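Local coordinates for protein methylxanthine N3-demethylase NdmB (Pseudomonas putida, PDB 6ICL) that removes the N3-methyl group of theobromine and related methylxanthines as formaldehyde, as a Rieske-type oxygenase in bacterial caffeine degradation, at residues K30-H35 against E348-A353. Residues are numbered along the deposited sequence; the frame is centred on the assembly and turned at random.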
loop_
_atom_site.group_PDB
_atom_site.type_symbol
_atom_site.label_atom_id
_atom_site.label_comp_id
_atom_site.label_asym_id
_atom_site.label_seq_id
_atom_site.Cartn_x
_atom_site.Cartn_y
_atom_site.Cartn_z
ATOM N N LYS A 30 -38.991 -6.889 0.027
ATOM C CA LYS A 30 -38.515 -5.600 0.516
ATOM C C LYS A 30 -39.315 -4.424 -0.021
ATOM O O LYS A 30 -38.945 -3.270 0.233
ATOM C CB LYS A 30 -37.032 -5.417 0.171
ATOM C CG LYS A 30 -36.125 -6.522 0.687
ATOM C CD LYS A 30 -36.133 -6.579 2.201
ATOM C CE LYS A 30 -35.064 -7.561 2.685
ATOM N NZ LYS A 30 -35.192 -7.876 4.149
ATOM N N THR A 31 -40.410 -4.678 -0.740
ATOM C CA THR A 31 -41.150 -3.584 -1.367
ATOM C C THR A 31 -41.587 -2.552 -0.341
ATOM O O THR A 31 -41.585 -1.355 -0.629
ATOM C CB THR A 31 -42.372 -4.130 -2.118
ATOM O OG1 THR A 31 -41.938 -5.017 -3.146
ATOM C CG2 THR A 31 -43.185 -3.003 -2.748
ATOM N N TYR A 32 -41.947 -3.002 0.871
ATOM C CA TYR A 32 -42.439 -2.092 1.898
ATOM C C TYR A 32 -41.454 -0.976 2.202
ATOM O O TYR A 32 -41.868 0.157 2.497
ATOM C CB TYR A 32 -42.766 -2.862 3.187
ATOM C CG TYR A 32 -41.626 -3.491 4.002
ATOM C CD1 TYR A 32 -40.884 -4.569 3.522
ATOM C CD2 TYR A 32 -41.358 -3.050 5.301
ATOM C CE1 TYR A 32 -39.883 -5.170 4.313
ATOM C CE2 TYR A 32 -40.366 -3.640 6.095
ATOM C CZ TYR A 32 -39.636 -4.692 5.601
ATOM O OH TYR A 32 -38.665 -5.266 6.408
ATOM N N LEU A 33 -40.156 -1.277 2.160
ATOM C CA LEU A 33 -39.156 -0.293 2.549
ATOM C C LEU A 33 -39.177 0.915 1.630
ATOM O O LEU A 33 -38.817 2.013 2.062
ATOM C CB LEU A 33 -37.765 -0.937 2.570
ATOM C CG LEU A 33 -37.552 -2.082 3.572
ATOM C CD1 LEU A 33 -36.157 -2.733 3.422
ATOM C CD2 LEU A 33 -37.750 -1.588 4.974
ATOM N N ARG A 34 -39.633 0.752 0.391
ATOM C CA ARG A 34 -39.696 1.884 -0.526
ATOM C C ARG A 34 -40.645 2.989 -0.074
ATOM O O ARG A 34 -40.481 4.131 -0.510
ATOM C CB ARG A 34 -40.098 1.393 -1.908
ATOM C CG ARG A 34 -39.127 0.371 -2.449
ATOM C CD ARG A 34 -39.537 -0.060 -3.832
ATOM N NE ARG A 34 -39.538 1.061 -4.767
ATOM C CZ ARG A 34 -38.494 1.391 -5.517
ATOM N NH1 ARG A 34 -37.378 0.680 -5.427
ATOM N NH2 ARG A 34 -38.563 2.423 -6.356
ATOM N N HIS A 35 -41.611 2.695 0.803
ATOM C CA HIS A 35 -42.653 3.652 1.188
ATOM C C HIS A 35 -42.289 4.490 2.405
ATOM O O HIS A 35 -43.067 5.376 2.791
ATOM C CB HIS A 35 -43.971 2.914 1.458
ATOM C CG HIS A 35 -44.554 2.275 0.237
ATOM N ND1 HIS A 35 -44.296 0.968 -0.116
ATOM C CD2 HIS A 35 -45.359 2.777 -0.731
ATOM C CE1 HIS A 35 -44.920 0.691 -1.246
ATOM N NE2 HIS A 35 -45.572 1.771 -1.639
ATOM N N GLU A 348 -45.193 -7.987 9.092
ATOM C CA GLU A 348 -46.543 -7.578 8.737
ATOM C C GLU A 348 -46.519 -6.465 7.695
ATOM O O GLU A 348 -47.296 -6.486 6.729
ATOM C CB GLU A 348 -47.273 -7.141 10.006
ATOM C CG GLU A 348 -48.630 -6.492 9.796
ATOM C CD GLU A 348 -49.213 -5.988 11.101
ATOM O OE1 GLU A 348 -48.960 -6.622 12.162
ATOM O OE2 GLU A 348 -49.900 -4.943 11.066
ATOM N N LEU A 349 -45.619 -5.488 7.874
ATOM C CA LEU A 349 -45.450 -4.418 6.893
ATOM C C LEU A 349 -45.009 -4.968 5.547
ATOM O O LEU A 349 -45.510 -4.543 4.499
ATOM C CB LEU A 349 -44.433 -3.401 7.402
ATOM C CG LEU A 349 -44.903 -2.592 8.593
ATOM C CD1 LEU A 349 -43.702 -1.993 9.322
ATOM C CD2 LEU A 349 -45.862 -1.503 8.143
ATOM N N SER A 350 -44.073 -5.912 5.554
ATOM C CA SER A 350 -43.620 -6.518 4.307
ATOM C C SER A 350 -44.773 -7.183 3.560
ATOM O O SER A 350 -44.873 -7.086 2.330
ATOM C CB SER A 350 -42.522 -7.535 4.614
ATOM O OG SER A 350 -42.195 -8.303 3.477
ATOM N N LEU A 351 -45.652 -7.873 4.289
ATOM C CA LEU A 351 -46.781 -8.540 3.641
ATOM C C LEU A 351 -47.847 -7.538 3.236
ATOM O O LEU A 351 -48.408 -7.641 2.140
ATOM C CB LEU A 351 -47.369 -9.596 4.570
ATOM C CG LEU A 351 -46.414 -10.716 4.948
ATOM C CD1 LEU A 351 -46.941 -11.472 6.157
ATOM C CD2 LEU A 351 -46.263 -11.624 3.762
ATOM N N SER A 352 -48.122 -6.548 4.098
ATOM C CA SER A 352 -49.172 -5.574 3.804
ATOM C C SER A 352 -48.871 -4.801 2.532
ATOM O O SER A 352 -49.782 -4.485 1.752
ATOM C CB SER A 352 -49.337 -4.601 4.966
ATOM O OG SER A 352 -49.721 -5.270 6.141
ATOM N N ALA A 353 -47.600 -4.471 2.310
ATOM C CA ALA A 353 -47.257 -3.680 1.137
ATOM C C ALA A 353 -47.504 -4.473 -0.130
ATOM O O ALA A 353 -47.953 -3.920 -1.137
ATOM C CB ALA A 353 -45.801 -3.218 1.215
HETATM O O HOH W 1 -43.182 -5.814 0.803
#
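Y32 lays its ring along the helix through E348-A353 and carries this contact. Its CB starts the chain of contacts, 3.6 Å from the CB of A353 and 3.5 Å from the carbonyl O of L349. With chi1 at 68°, CG stands on the side of both the backbone N and C, and a face of the ring is set against S350. CD1 meets the CA of S350 at 3.4 Å. CD2, across the ring from CD1, meets the CB of L349 obliquely at 3.7 Å. Farther out, CE1 touches the CB of S350. That CB stands over the ring face, 3.9 Å from the centroid and 30° off the normal, a CH-pi contact. L33 CD2 lies over the opposite face, toward its rim. The tip, OH, is hydrogen-bonded to ND1 of H346, one turn earlier on the same helix. A water also joins the segments: it accepts from Y32 N and donates to S350 O. S350 OG is hydrogen-bonded to the backbone O of D29. With an alanine here the ring is gone, which would probably open a gap over S350 and leave H346 without its hydroxyl partner. The contact is buried and away from the iron sites. It packs the turn before strand 37-42, an outermost strand, within this chain, of the six-stranded antiparallel sheet, against helix 337-355. Helix 357-365 also packs on this helix, with F360 against A353 and V364 against L349.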